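ErfK/YbiS/YcfS/YnhG family protein (Xylanimonas cellulosilytica, PDB 4LPQ) probably acts as a peptidoglycan L,D-transpeptidase in cell-wall biosynthesis, this piece pairing a putative peptidoglycan-binding domain with the YkuD-type catalytic domain. Local coordinates at residues Q25-L30 / Q47-F52; L30-L35 / V106-A111; A128-G133 / G180-S185; F135-Q140 / R156-R161. All coordinates share one frame; numbering follows the deposited sequence. Where two conformers were deposited one is given.

Contact 1 (Q25-L30 / Q47-F52); sequences QRLMDL and QAVWAF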
loop_
_atom_site.group_PDB
_atom_site.type_symbol
_atom_site.label_atom_id
_atom_site.label_comp_id
_atom_site.label_asym_id
_atom_site.label_seq_id
_atom_site.Cartn_x
_atom_site.Cartn_y
_atom_site.Cartn_z
ATOM N N GLN A 25 -11.494 0.608 13.368
ATOM C CA GLN A 25 -12.156 1.872 13.206
ATOM C C GLN A 25 -11.206 3.063 13.225
ATOM O O GLN A 25 -11.372 4.036 12.482
ATOM C CB GLN A 25 -13.284 2.029 14.199
ATOM C CG GLN A 25 -14.201 3.136 13.818
ATOM C CD GLN A 25 -14.902 2.983 12.490
ATOM O OE1 GLN A 25 -15.612 2.000 12.197
ATOM N NE2 GLN A 25 -14.687 3.989 11.644
ATOM N N ARG A 26 -10.196 3.014 14.090
ATOM C CA ARG A 26 -9.234 4.075 14.145
ATOM C C ARG A 26 -8.386 4.194 12.849
ATOM O O ARG A 26 -8.206 5.299 12.306
ATOM C CB ARG A 26 -8.321 3.853 15.341
ATOM C CG ARG A 26 -7.248 4.886 15.536
ATOM C CD ARG A 26 -7.857 6.272 15.735
ATOM N NE ARG A 26 -6.840 7.173 16.211
ATOM C CZ ARG A 26 -6.951 8.500 16.217
ATOM N NH1 ARG A 26 -8.051 9.079 15.721
ATOM N NH2 ARG A 26 -5.995 9.295 16.681
ATOM N N LEU A 27 -7.959 3.031 12.330
ATOM C CA LEU A 27 -7.301 3.003 11.049
ATOM C C LEU A 27 -8.158 3.611 9.959
ATOM O O LEU A 27 -7.694 4.444 9.161
ATOM C CB LEU A 27 -6.886 1.582 10.688
ATOM C CG LEU A 27 -5.764 0.996 11.543
ATOM C CD1 LEU A 27 -5.699 -0.477 11.372
ATOM C CD2 LEU A 27 -4.415 1.638 11.202
HETATM N N MSE A 28 -9.421 3.182 9.959
HETATM C CA MSE A 28 -10.363 3.717 8.941
HETATM C C MSE A 28 -10.443 5.226 9.063
HETATM O O MSE A 28 -10.393 5.971 8.049
HETATM C CB MSE A 28 -11.708 3.028 9.118
HETATM C CG MSE A 28 -12.635 3.312 7.914
HETATM SE SE MSE A 28 -14.389 2.547 8.114
HETATM C CE MSE A 28 -13.870 0.687 8.319
ATOM N N ASP A 29 -10.644 5.706 10.302
ATOM C CA ASP A 29 -10.789 7.146 10.549
ATOM C C ASP A 29 -9.591 7.948 10.088
ATOM O O ASP A 29 -9.707 9.110 9.603
ATOM C CB ASP A 29 -11.044 7.426 12.043
ATOM C CG ASP A 29 -12.384 6.870 12.549
ATOM O OD1 ASP A 29 -13.300 6.567 11.763
ATOM O OD2 ASP A 29 -12.503 6.890 13.819
ATOM N N LEU A 30 -8.391 7.389 10.254
ATOM C CA LEU A 30 -7.168 8.045 9.898
ATOM C C LEU A 30 -6.809 7.909 8.426
ATOM O O LEU A 30 -5.784 8.498 8.006
ATOM C CB LEU A 30 -6.032 7.535 10.761
ATOM C CG LEU A 30 -6.069 7.869 12.244
ATOM C CD1 LEU A 30 -4.926 7.125 12.949
ATOM C CD2 LEU A 30 -5.950 9.336 12.463
ATOM N N GLN A 47 -3.063 -5.660 6.081
ATOM C CA GLN A 47 -2.576 -4.676 5.126
ATOM C C GLN A 47 -2.605 -3.260 5.733
ATOM O O GLN A 47 -1.670 -2.500 5.583
ATOM C CB GLN A 47 -3.378 -4.710 3.824
ATOM C CG GLN A 47 -3.189 -5.983 3.003
ATOM C CD GLN A 47 -1.798 -6.032 2.418
ATOM O OE1 GLN A 47 -0.997 -7.032 2.745
ATOM N NE2 GLN A 47 -1.475 -5.123 1.635
ATOM N N ALA A 48 -3.702 -2.970 6.424
ATOM C CA ALA A 48 -3.830 -1.624 7.013
ATOM C C ALA A 48 -2.866 -1.377 8.150
ATOM O O ALA A 48 -2.290 -0.308 8.299
ATOM C CB ALA A 48 -5.254 -1.385 7.488
ATOM N N VAL A 49 -2.688 -2.412 9.028
ATOM C CA VAL A 49 -1.686 -2.283 10.095
ATOM C C VAL A 49 -0.278 -2.092 9.592
ATOM O O VAL A 49 0.477 -1.287 10.100
ATOM C CB VAL A 49 -1.790 -3.442 11.122
ATOM C CG1 VAL A 49 -0.705 -3.389 12.185
ATOM C CG2 VAL A 49 -3.163 -3.430 11.809
ATOM N N TRP A 50 0.085 -2.891 8.592
ATOM C CA TRP A 50 1.402 -2.746 7.975
ATOM C C TRP A 50 1.559 -1.363 7.391
ATOM O O TRP A 50 2.578 -0.728 7.545
ATOM C CB TRP A 50 1.607 -3.794 6.939
ATOM C CG TRP A 50 1.917 -5.186 7.468
ATOM C CD1 TRP A 50 2.348 -5.536 8.707
ATOM C CD2 TRP A 50 1.850 -6.408 6.734
ATOM N NE1 TRP A 50 2.595 -6.888 8.788
ATOM C CE2 TRP A 50 2.297 -7.478 7.593
ATOM C CE3 TRP A 50 1.496 -6.718 5.446
ATOM C CZ2 TRP A 50 2.324 -8.791 7.183
ATOM C CZ3 TRP A 50 1.538 -8.019 5.013
ATOM C CH2 TRP A 50 1.955 -9.037 5.869
ATOM N N ALA A 51 0.508 -0.843 6.704
ATOM C CA ALA A 51 0.593 0.524 6.172
ATOM C C ALA A 51 0.829 1.519 7.261
ATOM O O ALA A 51 1.574 2.471 7.114
ATOM C CB ALA A 51 -0.650 0.844 5.442
ATOM N N PHE A 52 0.147 1.334 8.396
ATOM C CA PHE A 52 0.293 2.241 9.511
ATOM C C PHE A 52 1.675 2.232 10.108
ATOM O O PHE A 52 2.307 3.243 10.347
ATOM C CB PHE A 52 -0.748 1.933 10.578
ATOM C CG PHE A 52 -0.680 2.938 11.707
ATOM C CD1 PHE A 52 -1.232 4.184 11.561
ATOM C CD2 PHE A 52 0.030 2.683 12.838
ATOM C CE1 PHE A 52 -1.022 5.164 12.480
ATOM C CE2 PHE A 52 0.208 3.672 13.818
ATOM C CZ PHE A 52 -0.295 4.952 13.625
#

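Contact 2 (L30-L35 / V106-A111); sequences LGYFIL and VRIINA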
loop_
_atom_site.group_PDB
_atom_site.type_symbol
_atom_site.label_atom_id
_atom_site.label_comp_id
_atom_site.label_asym_id
_atom_site.label_seq_id
_atom_site.Cartn_x
_atom_site.Cartn_y
_atom_site.Cartn_z
ATOM N N LEU A 30 -8.391 7.389 10.254
ATOM C CA LEU A 30 -7.168 8.045 9.898
ATOM C C LEU A 30 -6.809 7.909 8.426
ATOM O O LEU A 30 -5.784 8.498 8.006
ATOM C CB LEU A 30 -6.032 7.535 10.761
ATOM C CG LEU A 30 -6.069 7.869 12.244
ATOM C CD1 LEU A 30 -4.926 7.125 12.949
ATOM C CD2 LEU A 30 -5.950 9.336 12.463
ATOM N N GLY A 31 -7.578 7.159 7.655
ATOM C CA GLY A 31 -7.351 7.036 6.234
ATOM C C GLY A 31 -6.509 5.899 5.742
ATOM O O GLY A 31 -6.217 5.787 4.566
ATOM N N TYR A 32 -6.160 4.983 6.657
ATOM C CA TYR A 32 -5.445 3.784 6.258
ATOM C C TYR A 32 -6.467 2.857 5.644
ATOM O O TYR A 32 -7.529 2.638 6.212
ATOM C CB TYR A 32 -4.745 3.166 7.483
ATOM C CG TYR A 32 -3.640 4.095 7.927
ATOM C CD1 TYR A 32 -3.895 5.164 8.790
ATOM C CD2 TYR A 32 -2.343 4.003 7.430
ATOM C CE1 TYR A 32 -2.922 6.052 9.126
ATOM C CE2 TYR A 32 -1.344 4.933 7.729
ATOM C CZ TYR A 32 -1.638 5.976 8.607
ATOM O OH TYR A 32 -0.628 6.822 8.929
ATOM N N PHE A 33 -6.189 2.304 4.474
ATOM C CA PHE A 33 -7.224 1.607 3.706
ATOM C C PHE A 33 -7.659 0.338 4.372
ATOM O O PHE A 33 -6.877 -0.596 4.575
ATOM C CB PHE A 33 -6.677 1.259 2.322
ATOM C CG PHE A 33 -7.713 0.575 1.464
ATOM C CD1 PHE A 33 -8.730 1.306 0.907
ATOM C CD2 PHE A 33 -7.748 -0.760 1.372
ATOM C CE1 PHE A 33 -9.746 0.660 0.208
ATOM C CE2 PHE A 33 -8.700 -1.386 0.667
ATOM C CZ PHE A 33 -9.713 -0.710 0.092
ATOM N N ILE A 34 -8.945 0.314 4.697
ATOM C CA ILE A 34 -9.617 -0.819 5.338
ATOM C C ILE A 34 -11.118 -0.599 5.101
ATOM O O ILE A 34 -11.663 0.509 5.332
ATOM C CB ILE A 34 -9.270 -0.928 6.843
ATOM C CG1 ILE A 34 -9.745 -2.249 7.430
ATOM C CG2 ILE A 34 -9.712 0.252 7.656
ATOM C CD1 ILE A 34 -9.223 -2.447 8.866
ATOM N N LEU A 35 -11.807 -1.608 4.721
ATOM C CA LEU A 35 -13.237 -1.539 4.390
ATOM C C LEU A 35 -14.189 -1.863 5.534
ATOM O O LEU A 35 -15.318 -1.354 5.559
ATOM C CB LEU A 35 -13.535 -2.454 3.189
ATOM C CG LEU A 35 -12.886 -2.143 1.894
ATOM C CD1 LEU A 35 -13.301 -3.104 0.805
ATOM C CD2 LEU A 35 -13.242 -0.746 1.504
ATOM N N VAL A 106 -5.811 11.247 1.206
ATOM C CA VAL A 106 -7.136 10.652 1.236
ATOM C C VAL A 106 -7.084 9.212 1.774
ATOM O O VAL A 106 -7.891 8.821 2.624
ATOM C CB VAL A 106 -7.831 10.728 -0.157
ATOM C CG1 VAL A 106 -9.200 10.051 -0.158
ATOM C CG2 VAL A 106 -7.921 12.163 -0.597
ATOM N N ARG A 107 -6.088 8.460 1.282
ATOM C CA ARG A 107 -5.852 7.110 1.791
ATOM C C ARG A 107 -4.392 6.800 1.775
ATOM O O ARG A 107 -3.610 7.255 0.929
ATOM C CB ARG A 107 -6.540 5.940 0.991
ATOM C CG ARG A 107 -8.020 5.791 1.029
ATOM C CD ARG A 107 -8.637 5.485 2.387
ATOM N NE ARG A 107 -10.067 5.285 2.195
ATOM C CZ ARG A 107 -10.942 6.299 2.115
ATOM N NH1 ARG A 107 -10.560 7.560 2.200
ATOM N NH2 ARG A 107 -12.212 6.085 1.857
ATOM N N ILE A 108 -4.011 5.973 2.758
ATOM C CA ILE A 108 -2.699 5.363 2.828
ATOM C C ILE A 108 -2.897 3.868 2.557
ATOM O O ILE A 108 -3.700 3.246 3.277
ATOM C CB ILE A 108 -2.012 5.556 4.201
ATOM C CG1 ILE A 108 -1.968 7.003 4.648
ATOM C CG2 ILE A 108 -0.599 4.938 4.124
ATOM C CD1 ILE A 108 -3.129 7.458 5.458
ATOM N N ILE A 109 -2.122 3.314 1.612
ATOM C CA ILE A 109 -2.306 1.950 1.157
ATOM C C ILE A 109 -0.974 1.211 1.300
ATOM O O ILE A 109 0.067 1.744 0.833
ATOM C CB ILE A 109 -2.851 1.968 -0.293
ATOM C CG1 ILE A 109 -4.287 2.440 -0.305
ATOM C CG2 ILE A 109 -2.758 0.608 -0.942
ATOM C CD1 ILE A 109 -4.774 2.939 -1.643
ATOM N N ASN A 110 -1.014 -0.005 1.895
ATOM C CA ASN A 110 0.210 -0.788 1.936
ATOM C C ASN A 110 0.643 -1.164 0.517
ATOM O O ASN A 110 -0.132 -1.587 -0.317
ATOM C CB ASN A 110 -0.074 -2.051 2.734
ATOM C CG ASN A 110 1.160 -2.904 2.950
ATOM O OD1 ASN A 110 2.153 -2.399 3.453
ATOM N ND2 ASN A 110 1.083 -4.168 2.541
ATOM N N ALA A 111 1.970 -1.008 0.251
ATOM C CA ALA A 111 2.551 -1.245 -1.065
ATOM C C ALA A 111 3.825 -2.077 -0.962
ATOM O O ALA A 111 4.457 -2.151 0.099
ATOM C CB ALA A 111 2.802 0.099 -1.805
#

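Contact 3 (A128-G133 / G180-S185); sequences ATTPRG and GCVRVS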
loop_
_atom_site.group_PDB
_atom_site.type_symbol
_atom_site.label_atom_id
_atom_site.label_comp_id
_atom_site.label_asym_id
_atom_site.label_seq_id
_atom_site.Cartn_x
_atom_site.Cartn_y
_atom_site.Cartn_z
ATOM N N ALA A 128 15.729 -5.166 -10.564
ATOM C CA ALA A 128 14.398 -4.897 -10.092
ATOM C C ALA A 128 14.285 -3.587 -9.289
ATOM O O ALA A 128 13.851 -3.524 -8.156
ATOM C CB ALA A 128 13.917 -6.037 -9.263
ATOM N N THR A 129 14.615 -2.531 -9.928
ATOM C CA THR A 129 14.538 -1.184 -9.416
ATOM C C THR A 129 13.186 -0.572 -9.804
ATOM O O THR A 129 12.803 -0.674 -10.955
ATOM C CB THR A 129 15.710 -0.319 -10.030
ATOM O OG1 THR A 129 16.975 -0.939 -9.758
ATOM C CG2 THR A 129 15.685 1.144 -9.512
ATOM N N THR A 130 12.557 0.138 -8.903
ATOM C CA THR A 130 11.408 0.971 -9.218
ATOM C C THR A 130 11.880 2.355 -9.426
ATOM O O THR A 130 12.618 2.883 -8.562
ATOM C CB THR A 130 10.412 0.914 -8.042
ATOM O OG1 THR A 130 9.957 -0.462 -7.880
ATOM C CG2 THR A 130 9.224 1.809 -8.260
ATOM N N PRO A 131 11.498 2.978 -10.525
ATOM C CA PRO A 131 12.070 4.274 -10.754
ATOM C C PRO A 131 11.483 5.364 -9.870
ATOM O O PRO A 131 10.318 5.353 -9.565
ATOM C CB PRO A 131 11.703 4.592 -12.218
ATOM C CG PRO A 131 10.545 3.737 -12.499
ATOM C CD PRO A 131 10.679 2.520 -11.635
ATOM N N ARG A 132 12.323 6.268 -9.457
ATOM C CA ARG A 132 11.969 7.471 -8.777
ATOM C C ARG A 132 11.739 8.559 -9.804
ATOM O O ARG A 132 12.422 8.634 -10.845
ATOM C CB ARG A 132 13.046 7.938 -7.799
ATOM C CG ARG A 132 13.109 7.054 -6.596
ATOM C CD ARG A 132 14.293 7.296 -5.647
ATOM N NE ARG A 132 14.529 5.982 -4.936
ATOM C CZ ARG A 132 14.302 5.489 -3.674
ATOM N NH1 ARG A 132 13.786 6.061 -2.419
ATOM N NH2 ARG A 132 14.582 4.216 -3.640
ATOM N N GLY A 133 10.750 9.404 -9.561
ATOM C CA GLY A 133 10.429 10.476 -10.472
ATOM C C GLY A 133 8.994 10.821 -10.554
ATOM O O GLY A 133 8.211 10.465 -9.707
ATOM N N GLY A 180 9.825 -4.588 -9.832
ATOM C CA GLY A 180 9.825 -3.213 -10.132
ATOM C C GLY A 180 8.459 -2.561 -10.104
ATOM O O GLY A 180 8.357 -1.318 -9.883
ATOM N N CYS A 181 7.364 -3.293 -10.431
ATOM C CA CYS A 181 6.067 -2.660 -10.322
ATOM C C CYS A 181 5.712 -2.437 -8.837
ATOM O O CYS A 181 6.360 -2.971 -7.926
ATOM C CB CYS A 181 5.062 -3.530 -10.948
ATOM S SG CYS A 181 5.200 -3.547 -12.776
ATOM N N VAL A 182 4.676 -1.621 -8.633
ATOM C CA VAL A 182 4.211 -1.336 -7.288
ATOM C C VAL A 182 2.956 -2.076 -7.009
ATOM O O VAL A 182 1.912 -1.790 -7.620
ATOM C CB VAL A 182 4.027 0.181 -7.105
ATOM C CG1 VAL A 182 3.531 0.495 -5.723
ATOM C CG2 VAL A 182 5.362 0.919 -7.422
ATOM N N ARG A 183 2.972 -3.022 -6.094
ATOM C CA ARG A 183 1.864 -3.862 -5.735
ATOM C C ARG A 183 1.049 -3.237 -4.572
ATOM O O ARG A 183 1.656 -2.719 -3.633
ATOM C CB ARG A 183 2.385 -5.230 -5.155
ATOM C CG ARG A 183 3.199 -5.981 -6.100
ATOM C CD ARG A 183 3.663 -7.186 -5.290
ATOM N NE ARG A 183 4.404 -7.956 -6.156
ATOM C CZ ARG A 183 4.982 -9.055 -5.819
ATOM N NH1 ARG A 183 4.801 -9.568 -4.587
ATOM N NH2 ARG A 183 5.714 -9.593 -6.734
ATOM N N VAL A 184 -0.237 -3.412 -4.649
ATOM C CA VAL A 184 -1.201 -3.112 -3.576
ATOM C C VAL A 184 -2.228 -4.239 -3.538
ATOM O O VAL A 184 -2.253 -5.073 -4.438
ATOM C CB VAL A 184 -1.884 -1.738 -3.741
ATOM C CG1 VAL A 184 -0.826 -0.618 -3.774
ATOM C CG2 VAL A 184 -2.763 -1.725 -4.973
ATOM N N SER A 185 -3.096 -4.283 -2.536
ATOM C CA SER A 185 -4.142 -5.310 -2.520
ATOM C C SER A 185 -5.132 -5.145 -3.657
ATOM O O SER A 185 -5.319 -4.018 -4.149
ATOM C CB SER A 185 -4.889 -5.356 -1.195
ATOM O OG SER A 185 -5.732 -4.215 -1.035
#

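Contact 4 (F135-Q140 / R156-R161); sequences FAVYMQ and RPKYFR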
loop_
_atom_site.group_PDB
_atom_site.type_symbol
_atom_site.label_atom_id
_atom_site.label_comp_id
_atom_site.label_asym_id
_atom_site.label_seq_id
_atom_site.Cartn_x
_atom_site.Cartn_y
_atom_site.Cartn_z
ATOM N N PHE A 135 5.813 10.958 -12.926
ATOM C CA PHE A 135 5.273 10.245 -14.062
ATOM C C PHE A 135 3.763 10.435 -14.137
ATOM O O PHE A 135 3.193 11.257 -13.372
ATOM C CB PHE A 135 5.614 8.749 -13.951
ATOM C CG PHE A 135 7.046 8.501 -13.831
ATOM C CD1 PHE A 135 7.916 8.616 -14.887
ATOM C CD2 PHE A 135 7.640 8.091 -12.605
ATOM C CE1 PHE A 135 9.297 8.432 -14.730
ATOM C CE2 PHE A 135 8.988 7.861 -12.503
ATOM C CZ PHE A 135 9.829 8.031 -13.563
ATOM N N ALA A 136 3.070 9.764 -15.032
ATOM C CA ALA A 136 1.631 9.865 -15.157
ATOM C C ALA A 136 1.097 8.541 -15.688
ATOM O O ALA A 136 1.728 7.877 -16.474
ATOM C CB ALA A 136 1.255 11.006 -16.130
ATOM N N VAL A 137 -0.112 8.204 -15.228
ATOM C CA VAL A 137 -0.814 7.076 -15.789
ATOM C C VAL A 137 -1.038 7.313 -17.278
ATOM O O VAL A 137 -1.635 8.359 -17.635
ATOM C CB VAL A 137 -2.158 6.824 -15.075
ATOM C CG1 VAL A 137 -2.918 5.705 -15.720
ATOM C CG2 VAL A 137 -1.949 6.589 -13.575
ATOM N N TYR A 138 -0.597 6.390 -18.109
ATOM C CA TYR A 138 -0.713 6.578 -19.564
ATOM C C TYR A 138 -1.547 5.501 -20.242
ATOM O O TYR A 138 -1.998 5.650 -21.384
ATOM C CB TYR A 138 0.646 6.702 -20.267
ATOM C CG TYR A 138 1.410 5.393 -20.378
ATOM C CD1 TYR A 138 2.254 4.955 -19.355
ATOM C CD2 TYR A 138 1.291 4.618 -21.495
ATOM C CE1 TYR A 138 2.922 3.738 -19.506
ATOM C CE2 TYR A 138 1.950 3.463 -21.666
ATOM C CZ TYR A 138 2.752 2.989 -20.658
ATOM O OH TYR A 138 3.352 1.816 -20.831
HETATM N N MSE A 139 -1.704 4.391 -19.537
HETATM C CA MSE A 139 -2.570 3.239 -19.962
HETATM C C MSE A 139 -3.050 2.407 -18.833
HETATM O O MSE A 139 -2.432 2.514 -17.755
HETATM C CB MSE A 139 -1.756 2.447 -20.995
HETATM C CG MSE A 139 -2.456 1.112 -21.486
HETATM SE SE MSE A 139 -1.455 0.070 -22.755
HETATM C CE MSE A 139 0.049 0.950 -22.214
ATOM N N GLN A 140 -4.080 1.639 -19.007
ATOM C CA GLN A 140 -4.570 0.799 -17.974
ATOM C C GLN A 140 -5.174 -0.418 -18.649
ATOM O O GLN A 140 -5.567 -0.330 -19.801
ATOM C CB GLN A 140 -5.472 1.544 -17.047
ATOM C CG GLN A 140 -6.724 2.029 -17.729
ATOM C CD GLN A 140 -7.453 3.044 -16.866
ATOM O OE1 GLN A 140 -6.878 3.626 -15.994
ATOM N NE2 GLN A 140 -8.668 3.222 -17.078
ATOM N N ARG A 156 -5.759 -5.307 -12.605
ATOM C CA ARG A 156 -6.123 -3.950 -12.952
ATOM C C ARG A 156 -4.929 -3.002 -12.925
ATOM O O ARG A 156 -5.019 -1.939 -12.285
ATOM C CB ARG A 156 -7.312 -3.520 -12.116
ATOM C CG ARG A 156 -8.522 -4.453 -12.129
ATOM C CD ARG A 156 -9.692 -3.895 -11.358
ATOM N NE ARG A 156 -10.390 -2.845 -12.035
ATOM C CZ ARG A 156 -11.349 -2.163 -11.491
ATOM N NH1 ARG A 156 -11.624 -2.267 -10.216
ATOM N NH2 ARG A 156 -12.078 -1.330 -12.259
ATOM N N PRO A 157 -3.874 -3.315 -13.684
ATOM C CA PRO A 157 -2.732 -2.375 -13.720
ATOM C C PRO A 157 -3.064 -1.007 -14.333
ATOM O O PRO A 157 -3.746 -0.918 -15.334
ATOM C CB PRO A 157 -1.726 -3.156 -14.533
ATOM C CG PRO A 157 -2.549 -4.033 -15.457
ATOM C CD PRO A 157 -3.685 -4.477 -14.583
ATOM N N LYS A 158 -2.435 -0.034 -13.698
ATOM C CA LYS A 158 -2.372 1.321 -14.173
ATOM C C LYS A 158 -0.888 1.656 -14.452
ATOM O O LYS A 158 -0.060 1.651 -13.502
ATOM C CB LYS A 158 -2.937 2.304 -13.212
ATOM C CG LYS A 158 -4.417 2.129 -13.028
ATOM C CD LYS A 158 -5.127 3.283 -12.785
ATOM C CE LYS A 158 -6.589 3.088 -12.592
ATOM N NZ LYS A 158 -7.463 3.962 -13.436
ATOM N N TYR A 159 -0.520 1.762 -15.702
ATOM C CA TYR A 159 0.844 1.868 -16.112
ATOM C C TYR A 159 1.300 3.330 -16.094
ATOM O O TYR A 159 0.587 4.200 -16.577
ATOM C CB TYR A 159 1.047 1.332 -17.534
ATOM C CG TYR A 159 0.710 -0.083 -17.699
ATOM C CD1 TYR A 159 -0.588 -0.515 -17.837
ATOM C CD2 TYR A 159 1.706 -1.030 -17.730
ATOM C CE1 TYR A 159 -0.915 -1.845 -17.965
ATOM C CE2 TYR A 159 1.398 -2.384 -17.895
ATOM C CZ TYR A 159 0.080 -2.785 -18.046
ATOM O OH TYR A 159 -0.265 -4.138 -18.200
ATOM N N PHE A 160 2.487 3.598 -15.531
ATOM C CA PHE A 160 3.025 4.943 -15.451
ATOM C C PHE A 160 4.363 5.141 -16.104
ATOM O O PHE A 160 4.756 6.315 -16.327
ATOM C CB PHE A 160 3.060 5.493 -14.007
ATOM C CG PHE A 160 3.942 4.645 -13.078
ATOM C CD1 PHE A 160 5.292 4.900 -12.947
ATOM C CD2 PHE A 160 3.424 3.606 -12.320
ATOM C CE1 PHE A 160 6.101 4.171 -12.116
ATOM C CE2 PHE A 160 4.235 2.864 -11.514
ATOM C CZ PHE A 160 5.560 3.131 -11.437
ATOM N N ARG A 161 5.136 4.110 -16.462
ATOM C CA ARG A 161 6.381 4.281 -17.220
ATOM C C ARG A 161 6.712 2.965 -17.863
ATOM O O ARG A 161 7.105 2.038 -17.150
ATOM C CB ARG A 161 7.544 4.762 -16.308
ATOM C CG ARG A 161 8.791 5.101 -17.078
ATOM C CD ARG A 161 9.953 5.141 -16.113
ATOM N NE ARG A 161 11.139 5.677 -16.609
ATOM C CZ ARG A 161 12.269 5.034 -16.778
ATOM N NH1 ARG A 161 12.279 3.745 -16.782
ATOM N NH2 ARG A 161 13.365 5.704 -17.126
HETATM O O HOH W 1 4.554 8.725 -17.370
#

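Contact 1 (Q25-L30 / Q47-F52)
Leu27 and Ala48 mark the crossing of two helical segments, 25-30 and 47-52, whose axes come within 10.6 Å of each other at an angle of 60°. The interface is wholly apolar, and no hydrogen bond spans it. Leu27 carries most of it by splitting its two branches between different partners. Its CD1 methyl settles between two neighbours on the facing helix, 4.0 Å from Ala48 CB and 3.9 Å from Val49 CG2. The other branch turns toward Phe52, where Leu27 CD2 rests 3.7 Å from Phe52 CB and also touches the root of the ring, Phe52 CG lying anti to its backbone N (chi1 -176°). At the far side of the ring, Leu30 CD1 makes a looser contact with Phe52 CE1 at 4.4 Å. Residue size suits each place: the small Ala48 admits a branched leucine, whereas the Phe52 ring reaches beyond Leu27 to Leu30, which a smaller side chain could not. An alanine in place of Leu27 would probably open a gap between the helices, leaving Ala48 CB, Val49 CG2 and Phe52 CB without their partner methyls. Helix 66-74 closes the core from another side, as Leu72 touches both Leu27 and Phe52. Three helices packed round an apolar centre are consistent with a peptidoglycan-binding domain of this family.

Contact 2 (L30-L35 / V106-A111)
Gly31 ends a helix and at the same point lends its carbonyl to a strand of the catalytic domain. Its positive phi (93°) belongs to the Schellman motif closing helix 18-30; a CB at these angles would collide with the preceding carbonyl oxygen and also crowd Val106 O, which explains the glycine. Two donors approach Gly31 O: Ile108 N makes a hydrogen bond of 2.9 Å, and Arg107 CA offers a C-H contact at 3.1 Å. Two residues on, Phe33 N returns a 2.9 Å bond to Ile108 O. Tyr32, between these bonds, forms a single beta bridge with Ile108. Over one face of the Tyr32 ring lies the Ile108 side chain, with CD1 3.7 Å from the ring centroid and only 9° off the normal, a CH-pi contact; Ile108 CB also reaches Tyr32 CD2 at 3.6 Å. A chi2 of 90° in Ile108 sets that methyl over the ring centre. Further along, Phe33 CB meets Ile109 CG1 at 3.7 Å. Tyrosine suits its place because OH is satisfied by Tyr76 O while the ring stays in apolar company, edge-to-face with Phe52. The join between the domains thus rests on two backbone bonds made at a turn that glycine permits, and on the CH-pi contact of Tyr32 with Ile108; Gly31 O, Ile108 N and O, Phe33 N and Tyr32 OH are all satisfied in this buried seam.

Contact 3 (A128-G133 / G180-S185)
The flat carbonyl group of Gly180 is met from above its plane by the hydroxyl of Thr130, which stands 39° out of that plane. Thr130 OG1 donates to Gly180 O at 2.7 Å, with a C=O...donor angle of 113°. Chi1 of -62° sets OG1 beside the backbone N and CG2 anti to it, so that OG1 meets Gly180 O and CG2 meets Val182. The same hydroxyl receives a bond from Gly114 N, so a buried polar atom is gripped twice. Thr130 CG2 lies 4.1 Å from Val182 CG2, the two side chains crossing at about a right angle. A beta-branched residue with one polar and one apolar arm therefore fits here. Gly180 needs to be small, since a CB would come 3.3 Å from Thr129 O and strike the preceding carbonyl oxygen. A valine in place of Thr130 would probably leave Gly180 O and Gly114 N without the hydroxyl that joins them. Cys181 points its CB away from the 128-133 loop, and its side chain touches His167. Ser178 to Cys181 spell the Ser-His-Gly-Cys motif of YkuD-type L,D-transpeptidases, with Cys181 the predicted nucleophile; the predicted proton donor/acceptor, His167, comes from the separate strand 164-168.

Contact 4 (F135-Q140 / R156-R161)
Tyr159 pairs with Met139 in an antiparallel beta arrangement that joins strands 133-140 and 154-159 of the catalytic domain's mixed sheet. In the closely knit part, Tyr159 N donates to Met139 O at 2.9 Å, its O accepts from Tyr138 N, also at 2.9 Å, and its ring keeps an edge toward Met139 O. One pair further, Gln140 and Lys158 run side by side in the same direction, and Lys158 NZ bonds to Gln140 OE1 at 2.6 Å from above the amide plane. Lysine suits this spot because its ammonium also reaches Met198 O and lies in a cation-pi contact with Trp193. Phe160 belongs to this buried side too: its ring packs against Val204 and Leu206 of strand 203-206 and meets that of Phe135 obliquely, with planes 40° apart. The solvent side is looser. There the exposed Tyr138 lays CE1 3.6 Å from Tyr159 CB, while its OH bonds to Gly162 O. Phe160 and Arg161 form a classic beta bulge opposite Tyr164, and the exposed Arg161 extends across Phe135, placing CB over one ring face near the rim and CD within 3.6 Å of Phe135 CE1; its long aliphatic stem suits a ring near the surface. No direct backbone bond closes this end: a water accepts from Ala136 N at 3.0 Å and donates to Phe160 O at 2.6 Å.

The four contacts follow the molecule from one domain to the other. Contacts 1 and 2 have centres 6 Å apart, share Leu30 and alternate along the chain; the loop that leaves helix 18-30 pairs at once with strand 104-110. Contact 3 comes later, about 18 Å between centres from contact 2, yet Ile109 touches Val184, linking the seam to the strand after Cys181. Contact 4 falls in sequence between the two segments of contact 3, 12 Å away by centres, and reaches the same mixed sheet. Contacts 1 and 4, about 26 Å apart, lie on opposite sides of the chain's centre. The seam thus reaches the predicted active-site region through direct packing as well as through the shared sheet.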